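Local coordinates for protein transcription elongation factor SPT6 (Candida glabrata, PDB 3PJP) that binds the phosphorylated C-terminal repeat domain of RNA polymerase II through its tandem SH2 domain, and probably acts as a histone H3-H4 chaperone during transcription elongation, at residues Y178-V181 with I182-C185; N96-R99 with L100-L104; A112-K115 with K116-V119; S138-Y141 with E142-G145. All coordinates share one frame; numbering follows the deposited sequence. Where two conformers were deposited one is given.

Two SH2 folds in tandem, each a six-stranded mixed sheet flanked by helices, hold these four local contacts. Along the chain, interaction 2 comes first, on helix 86-105 after the first sheet; interactions 3 and 4 follow, at the start of helix 115-128 and where strand 134-139 passes into the loop before strand 146-152, and interaction 1 opens helix 181-191. Interactions 3 and 4 touch, with centres about 11 Å apart, whereas the centres of 1 and 3 are about 22 Å apart. Interactions 1 and 2 also touch: helix 86-105 packs on strands of both sheets and reaches helix 181-191 with Glu103, which is consistent with the two halves forming a single unit.

Interaction 1. Residues Y178-V181 with I182-C185; sequences YPTV and IQLC
Gln183 folds back over the turn that precedes its own helix and meets Thr180 and Pro179 in succession. Its CB lies 3.4 Å from Thr180 OG1, and CG stays close to the same oxygen. With CG beside the backbone N (chi1 -81°) and the chain extended beyond it, the amide is carried back past Thr180, and the side chain crosses that of Pro179 at about a right angle. There Gln183 CD is 3.6 Å from Pro179 CD, and the amide oxygen comes nearer still, Gln183 OE1 standing 3.0 Å from Pro179 CD and close to the Thr180 hydroxyl. NE2 is turned further off, 3.8 Å from Pro179 CD.

The base of this side chain belongs to a helix N-cap. Thr180 OG1 accepts from Gln183 N at 3.0 Å with an N-H...O angle of 162°, and Thr180 O receives Leu184 N. Helix 181-191, which begins here, is the second helix of the C-terminal SH2 fold. Just before the helix, Tyr178 crosses Leu184, with Tyr178 CB 4.0 Å from Leu184 CB, while its hydroxyl bonds to Asn175. Leu184 reaches on to Phe171 and Leu173 of the sheet, and Val181 CG1 rests 4.1 Å from Cys185 SG.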
loop_
_atom_site.group_PDB
_atom_site.type_symbol
_atom_site.label_atom_id
_atom_site.label_comp_id
_atom_site.label_asym_id
_atom_site.label_seq_id
_atom_site.Cartn_x
_atom_site.Cartn_y
_atom_site.Cartn_z
ATOM N N TYR A 178 -2.902 -11.251 2.052
ATOM C CA TYR A 178 -2.770 -12.180 0.931
ATOM C C TYR A 178 -1.487 -11.913 0.149
ATOM O O TYR A 178 -1.257 -10.804 -0.324
ATOM C CB TYR A 178 -4.032 -12.105 0.033
ATOM C CG TYR A 178 -5.287 -12.524 0.774
ATOM C CD1 TYR A 178 -5.651 -13.864 0.865
ATOM C CD2 TYR A 178 -6.087 -11.583 1.422
ATOM C CE1 TYR A 178 -6.781 -14.256 1.558
ATOM C CE2 TYR A 178 -7.232 -11.973 2.130
ATOM C CZ TYR A 178 -7.566 -13.316 2.193
ATOM O OH TYR A 178 -8.690 -13.744 2.875
ATOM N N PRO A 179 -0.620 -12.931 0.032
ATOM C CA PRO A 179 0.723 -12.614 -0.478
ATOM C C PRO A 179 0.820 -12.359 -1.982
ATOM O O PRO A 179 1.845 -11.818 -2.425
ATOM C CB PRO A 179 1.541 -13.861 -0.115
ATOM C CG PRO A 179 0.748 -14.555 0.965
ATOM C CD PRO A 179 -0.687 -14.265 0.654
ATOM N N THR A 180 -0.185 -12.772 -2.747
ATOM C CA THR A 180 -0.217 -12.550 -4.193
ATOM C C THR A 180 -1.598 -12.042 -4.620
ATOM O O THR A 180 -2.574 -12.176 -3.878
ATOM C CB THR A 180 0.020 -13.832 -4.979
ATOM O OG1 THR A 180 -1.102 -14.709 -4.798
ATOM C CG2 THR A 180 1.302 -14.520 -4.519
ATOM N N VAL A 181 -1.682 -11.496 -5.830
ATOM C CA VAL A 181 -2.957 -10.981 -6.338
ATOM C C VAL A 181 -3.932 -12.131 -6.566
ATOM O O VAL A 181 -5.116 -12.000 -6.306
ATOM C CB VAL A 181 -2.790 -10.152 -7.631
ATOM C CG1 VAL A 181 -4.157 -9.890 -8.282
ATOM C CG2 VAL A 181 -2.101 -8.848 -7.323
ATOM N N ILE A 182 -3.420 -13.267 -7.030
ATOM C CA ILE A 182 -4.238 -14.464 -7.186
ATOM C C ILE A 182 -4.875 -14.909 -5.865
ATOM O O ILE A 182 -6.062 -15.242 -5.824
ATOM C CB ILE A 182 -3.421 -15.622 -7.804
ATOM C CG1 ILE A 182 -3.113 -15.311 -9.272
ATOM C CG2 ILE A 182 -4.177 -16.936 -7.685
ATOM C CD1 ILE A 182 -2.040 -16.181 -9.879
ATOM N N GLN A 183 -4.091 -14.928 -4.790
ATOM C CA GLN A 183 -4.619 -15.337 -3.487
ATOM C C GLN A 183 -5.608 -14.306 -2.970
ATOM O O GLN A 183 -6.591 -14.654 -2.313
ATOM C CB GLN A 183 -3.493 -15.522 -2.467
ATOM C CG GLN A 183 -2.749 -16.857 -2.532
ATOM C CD GLN A 183 -1.502 -16.852 -1.653
ATOM O OE1 GLN A 183 -0.627 -15.996 -1.816
ATOM N NE2 GLN A 183 -1.422 -17.787 -0.705
ATOM N N LEU A 184 -5.340 -13.038 -3.264
ATOM C CA LEU A 184 -6.255 -11.962 -2.884
ATOM C C LEU A 184 -7.629 -12.131 -3.528
ATOM O O LEU A 184 -8.664 -11.976 -2.858
ATOM C CB LEU A 184 -5.670 -10.618 -3.291
ATOM C CG LEU A 184 -6.583 -9.389 -3.180
ATOM C CD1 LEU A 184 -6.894 -9.116 -1.725
ATOM C CD2 LEU A 184 -5.834 -8.208 -3.786
ATOM N N CYS A 185 -7.654 -12.419 -4.831
ATOM C CA CYS A 185 -8.930 -12.594 -5.512
ATOM C C CYS A 185 -9.643 -13.838 -4.998
ATOM O O CYS A 185 -10.839 -13.813 -4.804
ATOM C CB CYS A 185 -8.787 -12.650 -7.035
ATOM S SG CYS A 185 -8.062 -11.165 -7.752
#

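Interaction 2. Residues N96-R99 with L100-L104; sequences NKIR and LLNEL
Arg99 and Leu100, neighbours on helix 86-105, run side by side and point the same way. Leu100 CG sits over one face of the guanidinium, offset toward the rim and 3.7 Å from Arg99 NH2, and Leu100 CD2 is equally close to Arg99 NH1. The arginine leaves the helix extended, then bends at its third torsion (chi3 70°), which brings the flat group back along the helix toward Asn96. There NE and NH2 both donate to Asn96 OD1, each at 2.9 Å and with the oxygen in the guanidinium plane; NE lies in the carbonyl plane of the amide, whereas NH2 stands well above it. Asn96 ND2 is turned to Glu92 O.

Beside these side chains the helix, which joins the two SH2 folds, keeps its i to i+4 backbone bonds, from Leu100 N to Asn96 O through Glu103 N to Arg99 O. One turn further on, Arg99 NH1 and Glu103 OE1 form a long salt bridge at 3.9 Å. Two waters span it, each accepting from NH1 and donating to OE1. Ile98 CG2 lies 3.8 Å from Asn102 ND2, while Asn102 OD1 goes to Arg30.

Two conformers of Arg99 were deposited, so its contacts here are those of one. Glu103 OE2 accepts from Val181 N, so the carboxylate is held at both oxygens, and its water-separated pair with Arg99 is probably weaker than a direct one.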
loop_
_atom_site.group_PDB
_atom_site.type_symbol
_atom_site.label_atom_id
_atom_site.label_comp_id
_atom_site.label_asym_id
_atom_site.label_seq_id
_atom_site.Cartn_x
_atom_site.Cartn_y
_atom_site.Cartn_z
ATOM N N ASN A 96 9.885 -4.749 -1.690
ATOM C CA ASN A 96 8.752 -5.662 -1.673
ATOM C C ASN A 96 7.438 -4.955 -1.904
ATOM O O ASN A 96 6.628 -5.378 -2.722
ATOM C CB ASN A 96 8.683 -6.412 -0.351
ATOM C CG ASN A 96 9.186 -7.809 -0.479
ATOM O OD1 ASN A 96 8.885 -8.492 -1.458
ATOM N ND2 ASN A 96 9.972 -8.256 0.501
ATOM N N LYS A 97 7.221 -3.901 -1.134
ATOM C CA LYS A 97 6.043 -3.073 -1.299
ATOM C C LYS A 97 5.917 -2.549 -2.732
ATOM O O LYS A 97 4.820 -2.515 -3.297
ATOM C CB LYS A 97 6.080 -1.933 -0.292
ATOM C CG LYS A 97 4.766 -1.638 0.344
ATOM C CD LYS A 97 4.906 -0.667 1.495
ATOM C CE LYS A 97 3.571 -0.527 2.206
ATOM N NZ LYS A 97 3.688 0.301 3.430
ATOM N N ILE A 98 7.030 -2.106 -3.314
ATOM C CA ILE A 98 7.008 -1.656 -4.702
ATOM C C ILE A 98 6.659 -2.777 -5.664
ATOM O O ILE A 98 5.866 -2.598 -6.585
ATOM C CB ILE A 98 8.352 -1.022 -5.103
ATOM C CG1 ILE A 98 8.587 0.246 -4.286
ATOM C CG2 ILE A 98 8.386 -0.711 -6.615
ATOM C CD1 ILE A 98 10.033 0.735 -4.361
ATOM N N ARG A 99 7.253 -3.950 -5.454
ATOM C CA ARG A 99 6.933 -5.142 -6.229
ATOM C C ARG A 99 5.431 -5.414 -6.221
ATOM O O ARG A 99 4.808 -5.651 -7.255
ATOM C CB ARG A 99 7.691 -6.332 -5.625
ATOM C CG ARG A 99 7.310 -7.702 -6.147
ATOM C CD ARG A 99 8.147 -8.777 -5.452
ATOM N NE ARG A 99 7.773 -8.930 -4.048
ATOM C CZ ARG A 99 6.729 -9.643 -3.646
ATOM N NH1 ARG A 99 5.968 -10.246 -4.549
ATOM N NH2 ARG A 99 6.441 -9.740 -2.352
ATOM N N LEU A 100 4.862 -5.394 -5.022
ATOM C CA LEU A 100 3.452 -5.735 -4.844
ATOM C C LEU A 100 2.545 -4.667 -5.462
ATOM O O LEU A 100 1.509 -4.991 -6.046
ATOM C CB LEU A 100 3.139 -5.979 -3.363
ATOM C CG LEU A 100 3.767 -7.272 -2.792
ATOM C CD1 LEU A 100 3.843 -7.226 -1.264
ATOM C CD2 LEU A 100 3.008 -8.526 -3.255
ATOM N N LEU A 101 2.945 -3.400 -5.355
ATOM C CA LEU A 101 2.163 -2.322 -5.958
ATOM C C LEU A 101 2.089 -2.561 -7.458
ATOM O O LEU A 101 1.024 -2.465 -8.069
ATOM C CB LEU A 101 2.812 -0.961 -5.684
ATOM C CG LEU A 101 2.219 0.250 -6.413
ATOM C CD1 LEU A 101 0.722 0.348 -6.112
ATOM C CD2 LEU A 101 2.966 1.530 -6.020
ATOM N N ASN A 102 3.231 -2.880 -8.058
ATOM C CA ASN A 102 3.240 -3.134 -9.491
ATOM C C ASN A 102 2.462 -4.391 -9.866
ATOM O O ASN A 102 1.808 -4.424 -10.909
ATOM C CB ASN A 102 4.670 -3.187 -10.035
ATOM C CG ASN A 102 5.282 -1.795 -10.195
ATOM O OD1 ASN A 102 4.638 -0.880 -10.700
ATOM N ND2 ASN A 102 6.515 -1.634 -9.746
ATOM N N GLU A 103 2.517 -5.416 -9.017
ATOM C CA GLU A 103 1.733 -6.639 -9.250
ATOM C C GLU A 103 0.244 -6.310 -9.354
ATOM O O GLU A 103 -0.441 -6.766 -10.275
ATOM C CB GLU A 103 1.970 -7.679 -8.147
ATOM C CG GLU A 103 1.403 -9.057 -8.461
ATOM C CD GLU A 103 1.655 -10.063 -7.355
ATOM O OE1 GLU A 103 2.723 -9.980 -6.704
ATOM O OE2 GLU A 103 0.788 -10.942 -7.144
ATOM N N LEU A 104 -0.255 -5.519 -8.415
ATOM C CA LEU A 104 -1.674 -5.156 -8.452
ATOM C C LEU A 104 -2.055 -4.230 -9.617
ATOM O O LEU A 104 -3.037 -4.496 -10.311
ATOM C CB LEU A 104 -2.174 -4.634 -7.091
ATOM C CG LEU A 104 -3.697 -4.425 -6.939
ATOM C CD1 LEU A 104 -4.469 -5.642 -7.412
ATOM C CD2 LEU A 104 -4.066 -4.099 -5.497
HETATM O O HOH W 1 3.382 -11.785 -4.811
HETATM O O HOH W 2 5.195 -10.169 -7.242
#

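Interaction 3. Residues A112-K115 with K116-V119; sequences AGTK and KEVV
A capping box opens helix 115-128, the first helix of the C-terminal SH2 fold, just after the edge strand 110-111. Thr114, at the N-cap, and Glu117 exchange bonds: each side chain accepts from the backbone N-H of the other. Thr114 OG1 takes Glu117 N at 3.2 Å, the N-H...O angle being 159°. In return, Thr114 N donates to Glu117 OE1 at 3.1 Å, meeting the carboxylate on its anti side and 31° out of its plane.

Both side chains are set for this by their torsions. The threonine hydroxyl occupies the crowded position between its backbone N and carbonyl carbon (chi1 63°), facing the first turn. Glu117 CG lies beside its own backbone N, and from there the extended chain passes the hydroxyl, with CG 3.2 Å from Thr114 OG1, before the carboxylate arrives over the loop. It also nears Gly113, whose CA is 3.1 Å from Glu117 OE1; having no side chain, this residue lets the carboxylate in so closely. Regular helical bonding starts at once, with Val118 N on Thr114 O at 3.0 Å and Val119 N on Lys115 O at 2.9 Å. The negative charge of Glu117 at the helix N-terminus would be expected to interact well with the helix dipole.

The box itself lies at the surface. On the sheet-facing side, Val118 packs on Tyr136 and Ser138 of strand 134-139 and on Ile150 of strand 146-152, while Val119 and Lys115 both reach Ile161 of strand 159-166, so the helix packs on one face of the sheet through these three strands.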
loop_
_atom_site.group_PDB
_atom_site.type_symbol
_atom_site.label_atom_id
_atom_site.label_comp_id
_atom_site.label_asym_id
_atom_site.label_seq_id
_atom_site.Cartn_x
_atom_site.Cartn_y
_atom_site.Cartn_z
ATOM N N ALA A 112 -7.539 2.193 -13.762
ATOM C CA ALA A 112 -7.043 3.515 -13.480
ATOM C C ALA A 112 -8.313 4.336 -13.408
ATOM O O ALA A 112 -9.328 3.980 -14.010
ATOM C CB ALA A 112 -6.129 4.004 -14.596
ATOM N N GLY A 113 -8.281 5.418 -12.656
ATOM C CA GLY A 113 -9.478 6.218 -12.531
ATOM C C GLY A 113 -9.993 6.206 -11.113
ATOM O O GLY A 113 -9.574 5.396 -10.282
ATOM N N THR A 114 -10.916 7.117 -10.843
ATOM C CA THR A 114 -11.351 7.403 -9.489
ATOM C C THR A 114 -12.420 6.440 -9.029
ATOM O O THR A 114 -12.960 5.670 -9.820
ATOM C CB THR A 114 -11.981 8.786 -9.426
ATOM O OG1 THR A 114 -13.148 8.795 -10.256
ATOM C CG2 THR A 114 -10.997 9.845 -9.923
ATOM N N LYS A 115 -12.746 6.506 -7.745
ATOM C CA LYS A 115 -13.798 5.656 -7.201
ATOM C C LYS A 115 -15.081 5.829 -7.997
ATOM O O LYS A 115 -15.713 4.853 -8.403
ATOM C CB LYS A 115 -14.053 5.965 -5.721
ATOM C CG LYS A 115 -15.124 5.061 -5.111
ATOM C CD LYS A 115 -15.029 4.994 -3.589
ATOM C CE LYS A 115 -15.253 6.342 -2.947
ATOM N NZ LYS A 115 -15.259 6.237 -1.463
ATOM N N LYS A 116 -15.466 7.082 -8.227
ATOM C CA LYS A 116 -16.698 7.362 -8.952
ATOM C C LYS A 116 -16.677 6.775 -10.356
ATOM O O LYS A 116 -17.679 6.247 -10.830
ATOM C CB LYS A 116 -16.956 8.871 -9.026
ATOM C CG LYS A 116 -17.458 9.487 -7.732
ATOM C CD LYS A 116 -17.789 10.965 -7.930
ATOM C CE LYS A 116 -18.272 11.600 -6.629
ATOM N NZ LYS A 116 -18.489 13.074 -6.758
ATOM N N GLU A 117 -15.533 6.879 -11.024
ATOM C CA GLU A 117 -15.402 6.353 -12.377
ATOM C C GLU A 117 -15.559 4.831 -12.398
ATOM O O GLU A 117 -16.229 4.277 -13.271
ATOM C CB GLU A 117 -14.066 6.788 -12.996
ATOM C CG GLU A 117 -14.036 8.284 -13.306
ATOM C CD GLU A 117 -12.735 8.762 -13.919
ATOM O OE1 GLU A 117 -11.680 8.179 -13.613
ATOM O OE2 GLU A 117 -12.767 9.738 -14.706
ATOM N N VAL A 118 -14.969 4.158 -11.418
ATOM C CA VAL A 118 -15.023 2.703 -11.403
ATOM C C VAL A 118 -16.411 2.216 -10.993
ATOM O O VAL A 118 -16.915 1.229 -11.536
ATOM C CB VAL A 118 -13.904 2.089 -10.515
ATOM C CG1 VAL A 118 -14.099 0.566 -10.377
ATOM C CG2 VAL A 118 -12.546 2.412 -11.094
ATOM N N VAL A 119 -17.053 2.929 -10.067
ATOM C CA VAL A 119 -18.435 2.623 -9.711
ATOM C C VAL A 119 -19.343 2.736 -10.929
ATOM O O VAL A 119 -20.178 1.869 -11.157
ATOM C CB VAL A 119 -18.961 3.537 -8.591
ATOM C CG1 VAL A 119 -20.487 3.469 -8.518
ATOM C CG2 VAL A 119 -18.333 3.154 -7.256
#

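Interaction 4. Residues S138-Y141 with E142-G145; sequences SLNY and ENPG
Asn140 OD1 collects three N-H groups from the two residues that follow Tyr141. The straight bond comes from the side chain of Asn143: its ND2 donates to Asn140 OD1 at 3.0 Å with an N-H...O angle of 179°, the oxygen lying in the Asn143 amide plane. Seen from the acceptor the approach is less regular, since ND2 stands 33° out of the Asn140 carbonyl plane and the two amides are turned steeply against each other. The backbone supplies two weak bonds to the same oxygen, from Glu142 N at 3.2 Å and Asn143 N at 3.1 Å. Asn140 CG points anti to its backbone N (chi1 -172°), and this carries the amide back to the N-H groups of 142 and 143.

The backbone of 140-143 follows a type I turn, closed by a weak bond from Asn143 N to Asn140 O, 3.5 Å long. That carbonyl has a firmer partner in water 3, which donates to Asn140 O at 2.8 Å and accepts from Gly145 N at 2.8 Å. The turn carries the chain from strand 134-139 to strand 146-152, where canonical SH2 domains have their BC loop. Glu142 folds its carboxylate back, Glu142 OE1 lying 4.0 Å from Tyr141 CB.

The weak backbone bonds to Asn140 OD1 thus make an Asx turn laid over the type I turn: a single neutral oxygen ties several N-H groups together, one by a straight bond and two by weak ones, and water 3 joins Asn140 O to Gly145 N across the loop.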
loop_
_atom_site.group_PDB
_atom_site.type_symbol
_atom_site.label_atom_id
_atom_site.label_comp_id
_atom_site.label_asym_id
_atom_site.label_seq_id
_atom_site.Cartn_x
_atom_site.Cartn_y
_atom_site.Cartn_z
ATOM N N SER A 138 -8.967 -0.478 -7.752
ATOM C CA SER A 138 -8.488 0.840 -8.155
ATOM C C SER A 138 -7.743 1.521 -7.004
ATOM O O SER A 138 -7.833 1.105 -5.852
ATOM C CB SER A 138 -9.657 1.704 -8.649
ATOM O OG SER A 138 -10.597 1.902 -7.615
ATOM N N LEU A 139 -6.972 2.561 -7.316
ATOM C CA LEU A 139 -6.189 3.225 -6.295
ATOM C C LEU A 139 -7.018 4.161 -5.433
ATOM O O LEU A 139 -7.859 4.905 -5.932
ATOM C CB LEU A 139 -5.036 3.996 -6.934
ATOM C CG LEU A 139 -3.779 3.169 -7.195
ATOM C CD1 LEU A 139 -2.830 3.921 -8.129
ATOM C CD2 LEU A 139 -3.091 2.841 -5.880
ATOM N N ASN A 140 -6.782 4.104 -4.128
ATOM C CA ASN A 140 -7.374 5.057 -3.196
ATOM C C ASN A 140 -6.461 6.271 -3.133
ATOM O O ASN A 140 -5.423 6.252 -2.477
ATOM C CB ASN A 140 -7.528 4.420 -1.810
ATOM C CG ASN A 140 -8.331 5.291 -0.837
ATOM O OD1 ASN A 140 -8.277 6.530 -0.889
ATOM N ND2 ASN A 140 -9.078 4.646 0.052
ATOM N N TYR A 141 -6.857 7.338 -3.815
ATOM C CA TYR A 141 -5.962 8.474 -3.963
ATOM C C TYR A 141 -5.903 9.356 -2.724
ATOM O O TYR A 141 -4.985 10.160 -2.572
ATOM C CB TYR A 141 -6.322 9.289 -5.207
ATOM C CG TYR A 141 -6.076 8.547 -6.504
ATOM C CD1 TYR A 141 -7.104 7.873 -7.147
ATOM C CD2 TYR A 141 -4.809 8.504 -7.073
ATOM C CE1 TYR A 141 -6.882 7.185 -8.327
ATOM C CE2 TYR A 141 -4.575 7.818 -8.251
ATOM C CZ TYR A 141 -5.614 7.159 -8.874
ATOM O OH TYR A 141 -5.391 6.470 -10.050
ATOM N N GLU A 142 -6.872 9.215 -1.832
ATOM C CA GLU A 142 -6.890 10.042 -0.631
ATOM C C GLU A 142 -6.235 9.366 0.566
ATOM O O GLU A 142 -5.954 10.009 1.576
ATOM C CB GLU A 142 -8.320 10.473 -0.298
ATOM C CG GLU A 142 -8.912 11.458 -1.310
ATOM C CD GLU A 142 -9.316 10.786 -2.609
ATOM O OE1 GLU A 142 -9.281 11.447 -3.672
ATOM O OE2 GLU A 142 -9.678 9.591 -2.561
ATOM N N ASN A 143 -5.994 8.066 0.454
ATOM C CA ASN A 143 -5.350 7.327 1.524
ATOM C C ASN A 143 -4.253 6.486 0.906
ATOM O O ASN A 143 -4.464 5.312 0.615
ATOM C CB ASN A 143 -6.359 6.436 2.243
ATOM C CG ASN A 143 -7.536 7.221 2.774
ATOM O OD1 ASN A 143 -7.573 7.590 3.945
ATOM N ND2 ASN A 143 -8.485 7.516 1.902
ATOM N N PRO A 144 -3.082 7.098 0.665
ATOM C CA PRO A 144 -2.026 6.433 -0.100
ATOM C C PRO A 144 -1.637 5.073 0.456
ATOM O O PRO A 144 -1.373 4.914 1.649
ATOM C CB PRO A 144 -0.840 7.399 0.025
ATOM C CG PRO A 144 -1.468 8.729 0.234
ATOM C CD PRO A 144 -2.691 8.460 1.071
ATOM N N GLY A 145 -1.607 4.095 -0.431
ATOM C CA GLY A 145 -1.285 2.738 -0.051
ATOM C C GLY A 145 -2.499 1.845 0.044
ATOM O O GLY A 145 -2.350 0.648 0.213
HETATM O O HOH W 3 -3.256 4.425 -2.638
#